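Local coordinates for YdhT protein (Bacillus subtilis, PDB 3CBW) that catalyses the endo-hydrolysis of beta-1,4-linked mannan, galactomannan and glucomannan, contributing to glucomannan degradation, at residues Tyr134-Ser140 and Tyr200-Lys206; Ile87-Ile91 and Ala150-Ile155; Thr23-Met27 and Asp218-Trp222. The protein carries 3 engineered substitutions. The contacts are given in a common frame with arbitrary orientation. Numbering follows the deposited sequence.

Contact 1: Tyr134-Ser140 and Tyr200-Lys206; sequences YKKILDS and YKQLYKK. Engineered in segment 134-140: Lys136 (natural residue Asn).
Leu138, Lys206 and Tyr134 carry this contact, losing 90, 74 and 68 Å² to the opposing segment out of 392 Å² buried in all. Tyr134 to Ile137 are alpha-helical, and at Asp139 the backbone opens out (phi/psi -99/107) and leaves the helix; 200-206 is alpha-helical throughout. The two axes run in nearly the same direction, at a crossing angle of 23° and a closest approach of 10.2 Å. CA register pairs Tyr134 with Tyr200 at 8.7 Å and, more closely, Leu138 with Leu203 at 6.4 Å. Leu138, rotamer m,t, sets its CD2 3.5 Å from Leu203 CA and its CD1 3.8 Å from Gln202 OE1. The latter is plain packing; Gln202 NE2 hydrogen-bonds to Ser198 OG, one turn earlier in its own helix. Leu203 (t,p) points toward the first helix, and its CD1 lies 4.4 Å from Ile137 CG2. This is side-by-side helix packing in the outer layer of the GH26 (beta/alpha)8 barrel: helix 194-214 lies between strands 169-172 and 220-224, and the short helix 131-138 packs against it. Leu148 of helix 143-163 touches both Leu203 and Lys206. Tyr134, with chi1 near -151°, swings its ring across so that its OH comes 3.5 Å from Tyr200 CA and 3.4 Å from Leu203 CD2; the hydroxyl hydrogen-bonds to Trp184 O. Polar contact is concentrated on Lys206, whose chain is extended (t,t,t) until chi4 turns to p. Its NZ then donates to Leu138 O at 3.0 Å and to Ser140 OG at 2.9 Å, while Ser140 OG also bonds to Asn149 ND2.

Contact 2: Ile87-Ile91 and Ala150-Ile155; sequences IEDSI and AMLSKI
This is a loop-on-helix contact of mixed character: the 87-91 part of the loop between strand 72-79 and helix 96-104 lies on helix 143-163, burying 428 Å². Residues 87-90 form a 3-10 turn, evidenced by Ser90 N to Ile87 O at 3.2 Å and Ile91 N to Glu88 O at 3.0 Å; Ile91 then opens to phi/psi -91/130. Residues 150-155 are alpha-helical. Glu88 and Met151 set the register, CA to CA 4.7 Å, and further on Ile91 pairs with Ile155 at 6.9 Å. The apolar part has Ile91 (m,m) reaching Ile155, CD1 to CG1 3.8 Å, and Ile87 CG1 against Met151 SD at 3.9 Å. Lys154, all trans, extends over the turn; its NZ donates to Ile91 O at 2.7 Å and to Glu88 O at 3.3 Å, and gives a hydrogen to a water 2.8 Å away that in turn donates to Asp89 OD1 at 2.7 Å. One ammonium thus binds two loop carbonyls directly. Within the turn, Ser90 OG donates to Ile87 O at 2.7 Å. The segment falls inside the span closed by the Cys75-Cys95 disulfide. Around it, Arg79 bonds to the carbonyls of Asp89 and Ser90, Ile91 and Ile155 touch Ala78 and Tyr77 of strand 72-79, and Ile155 also meets Met211 of helix 194-214.

Contact 3: Thr23-Met27 and Asp218-Trp222; sequences TKTVM and DHLIW
Helix 23-27 meets the start of strand 220-224 through side chains, with no hydrogen bond between the two segments. The helix and strand 220-222 run 37° apart in direction, with axes 9.4 Å apart at closest. Thr23 lies opposite His219 (CA-CA 5.6 Å) and Met27 opposite Ile221 (7.4 Å), so successive helical turns follow the chain into the strand. Ile221, in the m,t rotamer, projects toward the helix and gives up 80 Å² of the 241 Å² buried. Three helix residues surround it: Thr23 CG2 is 3.8 Å from its CG1, Val26 CG1 4.1 Å from its CD1, and Met27 SD 3.7 Å from its CG2. Leu220 instead points away, onto Met211 and Leu159 of the outer helices. Leu220 and Trp222, on either side of Ile221 in sequence, both pack on helix 194-214, which is consistent with Ile221 facing the barrel interior. Thr23 and Met27 also touch Pro168 and Pro270, each just ahead of a barrel strand. The geometry is therefore consistent with an N-terminal helix closing the N-terminal end of a (beta/alpha)8 barrel, the end remote from the annotated catalytic residues. Thr23 is chi1 m, which directs CG2 to Ile221 and leaves OG1 packed 3.3 Å from His219 CA. Val26 is t. Met27 begins t,p and has chi3 near -127°, between the usual wells, with its sulfur on Ile221. His219, chi1 p, turns its ring away from helix 23-27 toward Leu162 and Glu163 of helix 143-163.

How the contacts relate
From the N terminus the chain enters contact 3 at 23-27, contact 2 at 87-91 and contact 1 at 134-140. It then closes contact 2 at 150-155, contact 1 at 200-206 and finally contact 3 at 218-222. Contacts 1 and 2 therefore cross, and both nest inside the long loop that contact 3 closes. Contact 2 ties the loop after strand 72-79 to helix 143-163; contact 1 joins the preceding helix 131-138 to helix 194-214; contact 3 brings the N-terminal helix to strand 220-224. Contacts 1 and 3 touch where Tyr204 OH lies 3.6 Å from Trp222 CB, whereas contacts 1 and 2 stay about 5 Å apart at their nearest atoms.

Contact 1: Tyr134-Ser140 and Tyr200-Lys206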
ATOM      1  N   TYR A 134     -12.168  -4.307  20.153  1.00 10.66           N
ATOM      2  CA  TYR A 134     -10.899  -3.831  19.604  1.00 10.52           C
ATOM      3  C   TYR A 134      -9.799  -3.864  20.680  1.00 10.73           C
ATOM      4  O   TYR A 134      -8.661  -4.263  20.414  1.00 10.65           O
ATOM      5  CB  TYR A 134     -11.110  -2.417  19.078  1.00 10.56           C
ATOM      6  CG  TYR A 134     -10.255  -1.949  17.917  1.00 10.33           C
ATOM      7  CD1 TYR A 134     -10.859  -1.590  16.712  1.00 10.27           C
ATOM      8  CD2 TYR A 134      -8.876  -1.773  18.042  1.00 10.91           C
ATOM      9  CE1 TYR A 134     -10.115  -1.089  15.652  1.00  9.26           C
ATOM     10  CE2 TYR A 134      -8.121  -1.273  16.977  1.00 10.56           C
ATOM     11  CZ  TYR A 134      -8.751  -0.941  15.787  1.00 10.24           C
ATOM     12  OH  TYR A 134      -7.997  -0.441  14.751  1.00 11.02           O
ATOM     13  N   LYS A 135     -10.145  -3.475  21.906  1.00 11.28           N
ATOM     14  CA  LYS A 135      -9.187  -3.539  23.017  1.00 12.11           C
ATOM     15  C   LYS A 135      -8.693  -4.956  23.251  1.00 12.16           C
ATOM     16  O   LYS A 135      -7.513  -5.155  23.556  1.00 13.12           O
ATOM     17  CB  LYS A 135      -9.784  -2.980  24.311  1.00 12.48           C
ATOM     18  CG  LYS A 135      -9.902  -1.474  24.342  1.00 14.97           C
ATOM     19  CD  LYS A 135     -10.733  -1.002  25.532  1.00 18.58           C
ATOM     20  CE  LYS A 135     -10.579   0.493  25.736  1.00 22.40           C
ATOM     21  NZ  LYS A 135      -9.257   0.829  26.340  1.00 25.46           N
ATOM     22  N   LYS A 136      -9.579  -5.940  23.128  1.00 12.59           N
ATOM     23  CA  LYS A 136      -9.183  -7.337  23.305  1.00 13.53           C
ATOM     24  C   LYS A 136      -8.173  -7.776  22.247  1.00 12.93           C
ATOM     25  O   LYS A 136      -7.219  -8.493  22.550  1.00 12.47           O
ATOM     26  CB  LYS A 136     -10.397  -8.258  23.287  1.00 14.07           C
ATOM     27  CG  LYS A 136     -11.316  -8.059  24.485  1.00 16.01           C
ATOM     28  CD  LYS A 136     -12.523  -8.983  24.423  1.00 19.18           C
ATOM     29  CE  LYS A 136     -13.377  -8.876  25.685  1.00 22.20           C
ATOM     30  NZ  LYS A 136     -14.510  -9.832  25.625  1.00 25.21           N
ATOM     31  N   ILE A 137      -8.382  -7.338  21.006  1.00 12.20           N
ATOM     32  CA  ILE A 137      -7.475  -7.658  19.902  1.00 12.30           C
ATOM     33  C   ILE A 137      -6.052  -7.170  20.185  1.00 12.24           C
ATOM     34  O   ILE A 137      -5.079  -7.817  19.799  1.00 12.03           O
ATOM     35  CB  ILE A 137      -8.015  -7.068  18.568  1.00 11.74           C
ATOM     36  CG1 ILE A 137      -9.327  -7.773  18.183  1.00 11.77           C
ATOM     37  CG2 ILE A 137      -6.943  -7.135  17.453  1.00 12.19           C
ATOM     38  CD1 ILE A 137     -10.076  -7.155  16.989  1.00 12.10           C
ATOM     39  N   LEU A 138      -5.936  -6.039  20.874  1.00 12.98           N
ATOM     40  CA  LEU A 138      -4.642  -5.433  21.195  1.00 14.12           C
ATOM     41  C   LEU A 138      -3.897  -6.160  22.297  1.00 15.07           C
ATOM     42  O   LEU A 138      -2.687  -5.980  22.458  1.00 15.92           O
ATOM     43  CB  LEU A 138      -4.831  -3.969  21.585  1.00 14.36           C
ATOM     44  CG  LEU A 138      -5.255  -3.075  20.423  1.00 14.49           C
ATOM     45  CD1 LEU A 138      -5.693  -1.729  20.935  1.00 16.69           C
ATOM     46  CD2 LEU A 138      -4.100  -2.914  19.450  1.00 15.43           C
ATOM     47  N   ASP A 139      -4.623  -6.985  23.041  1.00 15.46           N
ATOM     48  CA  ASP A 139      -4.114  -7.658  24.224  1.00 16.37           C
ATOM     49  C   ASP A 139      -3.721  -9.068  23.823  1.00 16.25           C
ATOM     50  O   ASP A 139      -4.580  -9.909  23.576  1.00 15.48           O
ATOM     51  CB  ASP A 139      -5.210  -7.651  25.298  1.00 16.89           C
ATOM     52  CG  ASP A 139      -4.821  -8.382  26.575  1.00 18.57           C
ATOM     53  OD1 ASP A 139      -3.770  -9.060  26.618  1.00 18.30           O
ATOM     54  OD2 ASP A 139      -5.612  -8.282  27.534  1.00 20.02           O
ATOM     55  N   SER A 140      -2.412  -9.316  23.759  1.00 16.73           N
ATOM     56  CA  SER A 140      -1.874 -10.598  23.296  1.00 17.17           C
ATOM     57  C   SER A 140      -2.311 -11.802  24.140  1.00 17.51           C
ATOM     58  O   SER A 140      -2.172 -12.948  23.709  1.00 18.30           O
ATOM     59  CB  SER A 140      -0.344 -10.539  23.205  1.00 17.39           C
ATOM     60  OG  SER A 140       0.063  -9.699  22.135  1.00 18.57           O
ATOM     61  N   TYR A 200      -6.653   2.502  16.984  1.00  9.40           N
ATOM     62  CA  TYR A 200      -6.050   2.270  15.687  1.00  9.40           C
ATOM     63  C   TYR A 200      -4.536   2.492  15.747  1.00  9.49           C
ATOM     64  O   TYR A 200      -3.749   1.675  15.238  1.00  8.87           O
ATOM     65  CB  TYR A 200      -6.649   3.171  14.602  1.00  9.28           C
ATOM     66  CG  TYR A 200      -5.873   2.993  13.315  1.00  8.61           C
ATOM     67  CD1 TYR A 200      -6.194   1.961  12.440  1.00  8.60           C
ATOM     68  CD2 TYR A 200      -4.769   3.799  13.014  1.00  8.22           C
ATOM     69  CE1 TYR A 200      -5.454   1.742  11.278  1.00  8.11           C
ATOM     70  CE2 TYR A 200      -4.032   3.585  11.866  1.00  8.39           C
ATOM     71  CZ  TYR A 200      -4.377   2.556  11.003  1.00  8.05           C
ATOM     72  OH  TYR A 200      -3.636   2.374   9.861  1.00  8.69           O
ATOM     73  N   LYS A 201      -4.125   3.614  16.332  1.00  9.45           N
ATOM     74  CA  LYS A 201      -2.703   3.911  16.428  1.00  9.91           C
ATOM     75  C   LYS A 201      -1.981   2.806  17.182  1.00 10.08           C
ATOM     76  O   LYS A 201      -0.888   2.401  16.783  1.00 10.08           O
ATOM     77  CB  LYS A 201      -2.451   5.273  17.066  1.00 10.76           C
ATOM     78  CG  LYS A 201      -2.919   6.440  16.227  1.00 12.08           C
ATOM     79  CD  LYS A 201      -2.697   7.719  16.987  1.00 15.61           C
ATOM     80  CE  LYS A 201      -3.455   8.862  16.390  1.00 18.33           C
ATOM     81  NZ  LYS A 201      -3.500   9.980  17.363  1.00 19.39           N
ATOM     82  N   GLN A 202      -2.592   2.309  18.255  1.00 10.03           N
ATOM     83  CA  GLN A 202      -2.027   1.195  19.010  1.00 10.15           C
ATOM     84  C   GLN A 202      -1.890  -0.055  18.154  1.00  9.69           C
ATOM     85  O   GLN A 202      -0.876  -0.749  18.224  1.00  9.92           O
ATOM     86  CB  GLN A 202      -2.881   0.919  20.239  1.00 10.58           C
ATOM     87  CG  GLN A 202      -2.809   2.028  21.267  1.00 12.66           C
ATOM     88  CD  GLN A 202      -3.776   1.815  22.413  1.00 16.27           C
ATOM     89  OE1 GLN A 202      -3.762   0.774  23.056  1.00 17.42           O
ATOM     90  NE2 GLN A 202      -4.634   2.801  22.662  1.00 17.75           N
ATOM     91  N   LEU A 203      -2.891  -0.334  17.326  1.00  9.18           N
ATOM     92  CA  LEU A 203      -2.852  -1.509  16.464  1.00  9.48           C
ATOM     93  C   LEU A 203      -1.767  -1.396  15.392  1.00  9.35           C
ATOM     94  O   LEU A 203      -1.040  -2.358  15.128  1.00  9.90           O
ATOM     95  CB  LEU A 203      -4.229  -1.740  15.832  1.00  9.70           C
ATOM     96  CG  LEU A 203      -4.357  -2.971  14.926  1.00  9.60           C
ATOM     97  CD1 LEU A 203      -4.124  -4.280  15.689  1.00 12.08           C
ATOM     98  CD2 LEU A 203      -5.724  -2.985  14.262  1.00 10.58           C
ATOM     99  N   TYR A 204      -1.651  -0.223  14.782  1.00  8.95           N
ATOM    100  CA  TYR A 204      -0.621  -0.010  13.789  1.00  9.18           C
ATOM    101  C   TYR A 204       0.755  -0.212  14.436  1.00  9.31           C
ATOM    102  O   TYR A 204       1.614  -0.911  13.882  1.00  9.10           O
ATOM    103  CB  TYR A 204      -0.759   1.382  13.189  1.00  9.87           C
ATOM    104  CG  TYR A 204       0.187   1.641  12.049  1.00  9.45           C
ATOM    105  CD1 TYR A 204      -0.269   1.740  10.737  1.00  9.55           C
ATOM    106  CD2 TYR A 204       1.548   1.816  12.295  1.00 11.22           C
ATOM    107  CE1 TYR A 204       0.633   2.001   9.694  1.00 10.32           C
ATOM    108  CE2 TYR A 204       2.430   2.053  11.292  1.00 12.19           C
ATOM    109  CZ  TYR A 204       1.985   2.137  10.002  1.00 10.35           C
ATOM    110  OH  TYR A 204       2.918   2.425   9.044  1.00 12.49           O
ATOM    111  N   LYS A 205       0.966   0.382  15.608  1.00  9.27           N
ATOM    112  CA  LYS A 205       2.247   0.243  16.298  1.00  9.94           C
ATOM    113  C   LYS A 205       2.514  -1.198  16.720  1.00 10.01           C
ATOM    114  O   LYS A 205       3.655  -1.641  16.689  1.00 10.39           O
ATOM    115  CB  LYS A 205       2.315   1.175  17.494  1.00 10.92           C
ATOM    116  CG  LYS A 205       2.333   2.634  17.124  1.00 12.34           C
ATOM    117  CD  LYS A 205       2.408   3.440  18.391  1.00 17.64           C
ATOM    118  CE  LYS A 205       2.036   4.869  18.196  1.00 20.70           C
ATOM    119  NZ  LYS A 205       1.956   5.506  19.539  1.00 23.81           N
ATOM    120  N   LYS A 206       1.468  -1.930  17.091  1.00  9.77           N
ATOM    121  CA  LYS A 206       1.611  -3.344  17.442  1.00 10.69           C
ATOM    122  C   LYS A 206       2.120  -4.142  16.240  1.00 10.31           C
ATOM    123  O   LYS A 206       3.015  -4.986  16.359  1.00 10.42           O
ATOM    124  CB  LYS A 206       0.266  -3.877  17.914  1.00 11.48           C
ATOM    125  CG  LYS A 206       0.235  -5.339  18.289  1.00 13.24           C
ATOM    126  CD  LYS A 206      -1.121  -5.667  18.904  1.00 16.01           C
ATOM    127  CE  LYS A 206      -1.208  -7.086  19.357  1.00 18.08           C
ATOM    128  NZ  LYS A 206      -0.590  -7.293  20.699  1.00 18.77           N
TER

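Contact 2: Ile87-Ile91 and Ala150-Ile155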
ATOM      1  N   ILE A  87      -7.994 -19.037  11.699  1.00 14.23           N
ATOM      2  CA  ILE A  87      -8.028 -17.692  11.116  1.00 13.80           C
ATOM      3  C   ILE A  87      -6.846 -17.412  10.174  1.00 13.66           C
ATOM      4  O   ILE A  87      -7.018 -16.769   9.139  1.00 13.28           O
ATOM      5  CB  ILE A  87      -8.175 -16.597  12.200  1.00 13.35           C
ATOM      6  CG1 ILE A  87      -8.519 -15.255  11.545  1.00 13.26           C
ATOM      7  CG2 ILE A  87      -6.926 -16.520  13.112  1.00 13.43           C
ATOM      8  CD1 ILE A  87      -9.038 -14.235  12.514  1.00 13.51           C
ATOM      9  N   GLU A  88      -5.670 -17.935  10.505  1.00 13.65           N
ATOM     10  CA  GLU A  88      -4.488 -17.699   9.679  1.00 13.87           C
ATOM     11  C   GLU A  88      -4.522 -18.406   8.315  1.00 13.64           C
ATOM     12  O   GLU A  88      -3.698 -18.102   7.450  1.00 13.51           O
ATOM     13  CB  GLU A  88      -3.185 -17.965  10.453  1.00 15.20           C
ATOM     14  CG  GLU A  88      -2.909 -19.425  10.776  1.00 16.65           C
ATOM     15  CD  GLU A  88      -3.554 -19.919  12.077  1.00 18.49           C
ATOM     16  OE1 GLU A  88      -4.533 -19.314  12.579  1.00 18.48           O
ATOM     17  OE2 GLU A  88      -3.074 -20.947  12.608  1.00 21.91           O
ATOM     18  N   ASP A  89      -5.479 -19.318   8.103  1.00 13.61           N
ATOM     19  CA  ASP A  89      -5.660 -19.938   6.786  1.00 14.23           C
ATOM     20  C   ASP A  89      -6.042 -18.898   5.724  1.00 13.52           C
ATOM     21  O   ASP A  89      -5.890 -19.137   4.520  1.00 14.16           O
ATOM     22  CB  ASP A  89      -6.734 -21.033   6.824  1.00 14.96           C
ATOM     23  CG  ASP A  89      -6.384 -22.190   7.746  1.00 17.18           C
ATOM     24  OD1 ASP A  89      -5.213 -22.337   8.148  1.00 18.64           O
ATOM     25  OD2 ASP A  89      -7.317 -22.961   8.067  1.00 19.70           O
ATOM     26  N   SER A  90      -6.570 -17.760   6.171  1.00 12.72           N
ATOM     27  CA  SER A  90      -6.865 -16.637   5.293  1.00 12.44           C
ATOM     28  C   SER A  90      -5.612 -16.031   4.653  1.00 11.81           C
ATOM     29  O   SER A  90      -5.726 -15.346   3.655  1.00 11.47           O
ATOM     30  CB  SER A  90      -7.634 -15.555   6.064  1.00 12.73           C
ATOM     31  OG  SER A  90      -6.839 -14.962   7.079  1.00 14.72           O
ATOM     32  N   ILE A  91      -4.447 -16.260   5.247  1.00 11.15           N
ATOM     33  CA  ILE A  91      -3.185 -15.732   4.738  1.00 11.26           C
ATOM     34  C   ILE A  91      -2.544 -16.730   3.781  1.00 10.15           C
ATOM     35  O   ILE A  91      -2.401 -17.905   4.115  1.00 11.15           O
ATOM     36  CB  ILE A  91      -2.202 -15.463   5.907  1.00 11.53           C
ATOM     37  CG1 ILE A  91      -2.815 -14.544   6.979  1.00 13.66           C
ATOM     38  CG2 ILE A  91      -0.856 -14.952   5.399  1.00 10.87           C
ATOM     39  CD1 ILE A  91      -3.115 -13.146   6.511  1.00 14.98           C
ATOM     40  N   ALA A 150      -1.438 -14.918  15.421  1.00 11.09           N
ATOM     41  CA  ALA A 150      -1.334 -16.046  14.496  1.00 11.54           C
ATOM     42  C   ALA A 150      -1.277 -15.579  13.043  1.00 10.80           C
ATOM     43  O   ALA A 150      -0.499 -16.097  12.231  1.00 11.07           O
ATOM     44  CB  ALA A 150      -2.483 -17.029  14.697  1.00 12.30           C
ATOM     45  N   MET A 151      -2.106 -14.597  12.704  1.00 10.25           N
ATOM     46  CA  MET A 151      -2.047 -14.002  11.364  1.00  9.85           C
ATOM     47  C   MET A 151      -0.718 -13.290  11.132  1.00  9.67           C
ATOM     48  O   MET A 151      -0.080 -13.457  10.094  1.00  9.10           O
ATOM     49  CB  MET A 151      -3.197 -13.014  11.152  1.00 10.32           C
ATOM     50  CG  MET A 151      -4.611 -13.642  11.082  1.00 10.64           C
ATOM     51  SD  MET A 151      -5.974 -12.499  10.531  1.00  8.05           S
ATOM     52  CE  MET A 151      -5.904 -11.257  11.841  1.00 13.75           C
ATOM     53  N   LEU A 152      -0.308 -12.479  12.097  1.00  9.21           N
ATOM     54  CA  LEU A 152       0.926 -11.721  11.939  1.00  9.50           C
ATOM     55  C   LEU A 152       2.121 -12.653  11.769  1.00  9.33           C
ATOM     56  O   LEU A 152       3.028 -12.359  10.997  1.00  9.23           O
ATOM     57  CB  LEU A 152       1.147 -10.774  13.119  1.00 10.03           C
ATOM     58  CG  LEU A 152       0.069  -9.703  13.363  1.00 10.03           C
ATOM     59  CD1 LEU A 152       0.491  -8.778  14.491  1.00 10.88           C
ATOM     60  CD2 LEU A 152      -0.243  -8.907  12.097  1.00 10.32           C
ATOM     61  N   SER A 153       2.135 -13.771  12.493  1.00  9.50           N
ATOM     62  CA  SER A 153       3.239 -14.711  12.406  1.00  9.88           C
ATOM     63  C   SER A 153       3.356 -15.290  11.010  1.00  9.44           C
ATOM     64  O   SER A 153       4.453 -15.403  10.474  1.00  9.47           O
ATOM     65  CB  SER A 153       3.065 -15.831  13.427  1.00 10.50           C
ATOM     66  OG  SER A 153       4.197 -16.669  13.420  1.00 12.41           O
ATOM     67  N   LYS A 154       2.224 -15.653  10.410  1.00  9.36           N
ATOM     68  CA  LYS A 154       2.248 -16.228   9.075  1.00  9.85           C
ATOM     69  C   LYS A 154       2.646 -15.182   8.026  1.00  9.32           C
ATOM     70  O   LYS A 154       3.381 -15.482   7.092  1.00  9.78           O
ATOM     71  CB  LYS A 154       0.896 -16.867   8.744  1.00 10.48           C
ATOM     72  CG  LYS A 154       0.945 -17.775   7.540  1.00 12.04           C
ATOM     73  CD  LYS A 154      -0.369 -18.504   7.327  1.00 13.73           C
ATOM     74  CE  LYS A 154      -0.286 -19.350   6.079  1.00 14.61           C
ATOM     75  NZ  LYS A 154      -1.616 -19.962   5.762  1.00 14.27           N
ATOM     76  N   ILE A 155       2.154 -13.959   8.194  1.00  9.27           N
ATOM     77  CA  ILE A 155       2.538 -12.834   7.337  1.00  8.59           C
ATOM     78  C   ILE A 155       4.052 -12.616   7.408  1.00  8.39           C
ATOM     79  O   ILE A 155       4.724 -12.506   6.375  1.00  8.71           O
ATOM     80  CB  ILE A 155       1.766 -11.543   7.726  1.00  8.57           C
ATOM     81  CG1 ILE A 155       0.286 -11.691   7.354  1.00  8.34           C
ATOM     82  CG2 ILE A 155       2.380 -10.320   7.037  1.00  9.20           C
ATOM     83  CD1 ILE A 155      -0.622 -10.761   8.127  1.00  9.72           C
TER
HETATM   84  O   HOH W   1      -2.659 -21.478   7.871  1.00 19.44           O

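Contact 3: Thr23-Met27 and Asp218-Trp222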
ATOM      1  N   THR A  23      17.106  -1.308   0.968  1.00  9.48           N
ATOM      2  CA  THR A  23      15.912  -0.607   1.412  1.00  9.53           C
ATOM      3  C   THR A  23      16.216   0.856   1.722  1.00  9.22           C
ATOM      4  O   THR A  23      15.451   1.742   1.354  1.00  8.92           O
ATOM      5  CB  THR A  23      15.269  -1.344   2.589  1.00  9.51           C
ATOM      6  OG1 THR A  23      14.770  -2.600   2.109  1.00 10.61           O
ATOM      7  CG2 THR A  23      14.113  -0.559   3.177  1.00  9.63           C
ATOM      8  N   LYS A  24      17.340   1.125   2.378  1.00  9.04           N
ATOM      9  CA  LYS A  24      17.773   2.512   2.605  1.00  9.65           C
ATOM     10  C   LYS A  24      17.945   3.270   1.293  1.00  9.47           C
ATOM     11  O   LYS A  24      17.491   4.406   1.167  1.00  9.81           O
ATOM     12  CB  LYS A  24      19.081   2.544   3.405  1.00  9.64           C
ATOM     13  CG  LYS A  24      18.942   2.017   4.827  1.00 11.26           C
ATOM     14  CD  LYS A  24      20.234   2.148   5.627  1.00 13.36           C
ATOM     15  CE  LYS A  24      20.365   3.524   6.250  1.00 19.73           C
ATOM     16  NZ  LYS A  24      21.630   3.689   7.014  1.00 22.50           N
ATOM     17  N   THR A  25      18.603   2.647   0.325  1.00  9.65           N
ATOM     18  CA  THR A  25      18.843   3.284  -0.963  1.00 10.99           C
ATOM     19  C   THR A  25      17.533   3.589  -1.682  1.00 10.33           C
ATOM     20  O   THR A  25      17.317   4.705  -2.149  1.00 10.60           O
ATOM     21  CB  THR A  25      19.742   2.403  -1.820  1.00 11.95           C
ATOM     22  OG1 THR A  25      21.023   2.349  -1.187  1.00 13.75           O
ATOM     23  CG2 THR A  25      19.887   2.962  -3.220  1.00 13.37           C
ATOM     24  N   VAL A  26      16.649   2.603  -1.743  1.00  9.56           N
ATOM     25  CA  VAL A  26      15.368   2.782  -2.409  1.00  9.76           C
ATOM     26  C   VAL A  26      14.549   3.875  -1.722  1.00  9.20           C
ATOM     27  O   VAL A  26      13.938   4.704  -2.400  1.00  9.25           O
ATOM     28  CB  VAL A  26      14.595   1.447  -2.477  1.00 10.05           C
ATOM     29  CG1 VAL A  26      13.115   1.657  -2.819  1.00 11.61           C
ATOM     30  CG2 VAL A  26      15.263   0.521  -3.481  1.00 11.68           C
ATOM     31  N   MET A  27      14.541   3.903  -0.391  1.00  9.06           N
ATOM     32  CA  MET A  27      13.752   4.915   0.300  1.00  9.11           C
ATOM     33  C   MET A  27      14.257   6.323  -0.021  1.00  8.78           C
ATOM     34  O   MET A  27      13.464   7.231  -0.295  1.00  8.86           O
ATOM     35  CB  MET A  27      13.769   4.685   1.816  1.00  9.86           C
ATOM     36  CG  MET A  27      12.835   5.622   2.567  1.00 10.55           C
ATOM     37  SD  MET A  27      11.049   5.400   2.172  1.00  8.23           S
ATOM     38  CE  MET A  27      10.604   7.104   1.742  1.00 11.82           C
ATOM     39  N   ASP A 218      13.730  -6.224   8.064  1.00  9.06           N
ATOM     40  CA  ASP A 218      14.540  -5.030   7.794  1.00  8.98           C
ATOM     41  C   ASP A 218      14.457  -4.536   6.345  1.00  8.77           C
ATOM     42  O   ASP A 218      15.227  -3.668   5.949  1.00  8.87           O
ATOM     43  CB  ASP A 218      16.004  -5.289   8.221  1.00  9.58           C
ATOM     44  CG  ASP A 218      16.165  -5.419   9.723  1.00  9.64           C
ATOM     45  OD1 ASP A 218      15.359  -4.826  10.466  1.00 10.51           O
ATOM     46  OD2 ASP A 218      17.117  -6.117  10.143  1.00 10.88           O
ATOM     47  N   HIS A 219      13.478  -5.038   5.602  1.00  8.52           N
ATOM     48  CA  HIS A 219      13.308  -4.719   4.188  1.00  8.35           C
ATOM     49  C   HIS A 219      11.970  -4.019   3.934  1.00  7.99           C
ATOM     50  O   HIS A 219      11.568  -3.880   2.786  1.00  8.59           O
ATOM     51  CB  HIS A 219      13.404  -6.002   3.360  1.00  8.57           C
ATOM     52  CG  HIS A 219      12.315  -6.988   3.651  1.00  8.15           C
ATOM     53  ND1 HIS A 219      11.866  -7.246   4.933  1.00  9.27           N
ATOM     54  CD2 HIS A 219      11.558  -7.748   2.822  1.00  8.14           C
ATOM     55  CE1 HIS A 219      10.889  -8.139   4.877  1.00  8.72           C
ATOM     56  NE2 HIS A 219      10.688  -8.462   3.610  1.00  8.14           N
ATOM     57  N   LEU A 220      11.291  -3.582   4.992  1.00  7.96           N
ATOM     58  CA  LEU A 220       9.956  -2.992   4.856  1.00  7.73           C
ATOM     59  C   LEU A 220       9.978  -1.475   4.867  1.00  7.63           C
ATOM     60  O   LEU A 220      10.665  -0.842   5.676  1.00  8.67           O
ATOM     61  CB  LEU A 220       9.029  -3.470   5.982  1.00  7.85           C
ATOM     62  CG  LEU A 220       8.891  -4.984   6.164  1.00  8.09           C
ATOM     63  CD1 LEU A 220       7.942  -5.320   7.295  1.00 10.04           C
ATOM     64  CD2 LEU A 220       8.432  -5.644   4.855  1.00 10.03           C
ATOM     65  N   ILE A 221       9.213  -0.915   3.935  1.00  7.07           N
ATOM     66  CA  ILE A 221       8.951   0.521   3.845  1.00  7.60           C
ATOM     67  C   ILE A 221       7.478   0.669   4.198  1.00  7.27           C
ATOM     68  O   ILE A 221       6.615   0.091   3.544  1.00  7.75           O
ATOM     69  CB  ILE A 221       9.258   1.030   2.423  1.00  7.26           C
ATOM     70  CG1 ILE A 221      10.770   0.928   2.146  1.00  9.26           C
ATOM     71  CG2 ILE A 221       8.757   2.466   2.232  1.00  7.52           C
ATOM     72  CD1 ILE A 221      11.171   1.261   0.718  1.00 10.05           C
ATOM     73  N   TRP A 222       7.202   1.412   5.263  1.00  6.22           N
ATOM     74  CA  TRP A 222       5.888   1.439   5.895  1.00  6.73           C
ATOM     75  C   TRP A 222       4.989   2.519   5.312  1.00  6.62           C
ATOM     76  O   TRP A 222       5.368   3.704   5.289  1.00  6.51           O
ATOM     77  CB  TRP A 222       6.068   1.630   7.407  1.00  6.95           C
ATOM     78  CG  TRP A 222       6.643   0.400   8.027  1.00  7.14           C
ATOM     79  CD1 TRP A 222       7.953   0.017   8.023  1.00  8.24           C
ATOM     80  CD2 TRP A 222       5.914  -0.644   8.670  1.00  7.29           C
ATOM     81  NE1 TRP A 222       8.085  -1.197   8.651  1.00  7.72           N
ATOM     82  CE2 TRP A 222       6.850  -1.625   9.059  1.00  7.70           C
ATOM     83  CE3 TRP A 222       4.565  -0.830   8.994  1.00  6.95           C
ATOM     84  CZ2 TRP A 222       6.480  -2.783   9.746  1.00  8.45           C
ATOM     85  CZ3 TRP A 222       4.198  -1.985   9.677  1.00  7.81           C
ATOM     86  CH2 TRP A 222       5.148  -2.953  10.028  1.00  7.99           C
TER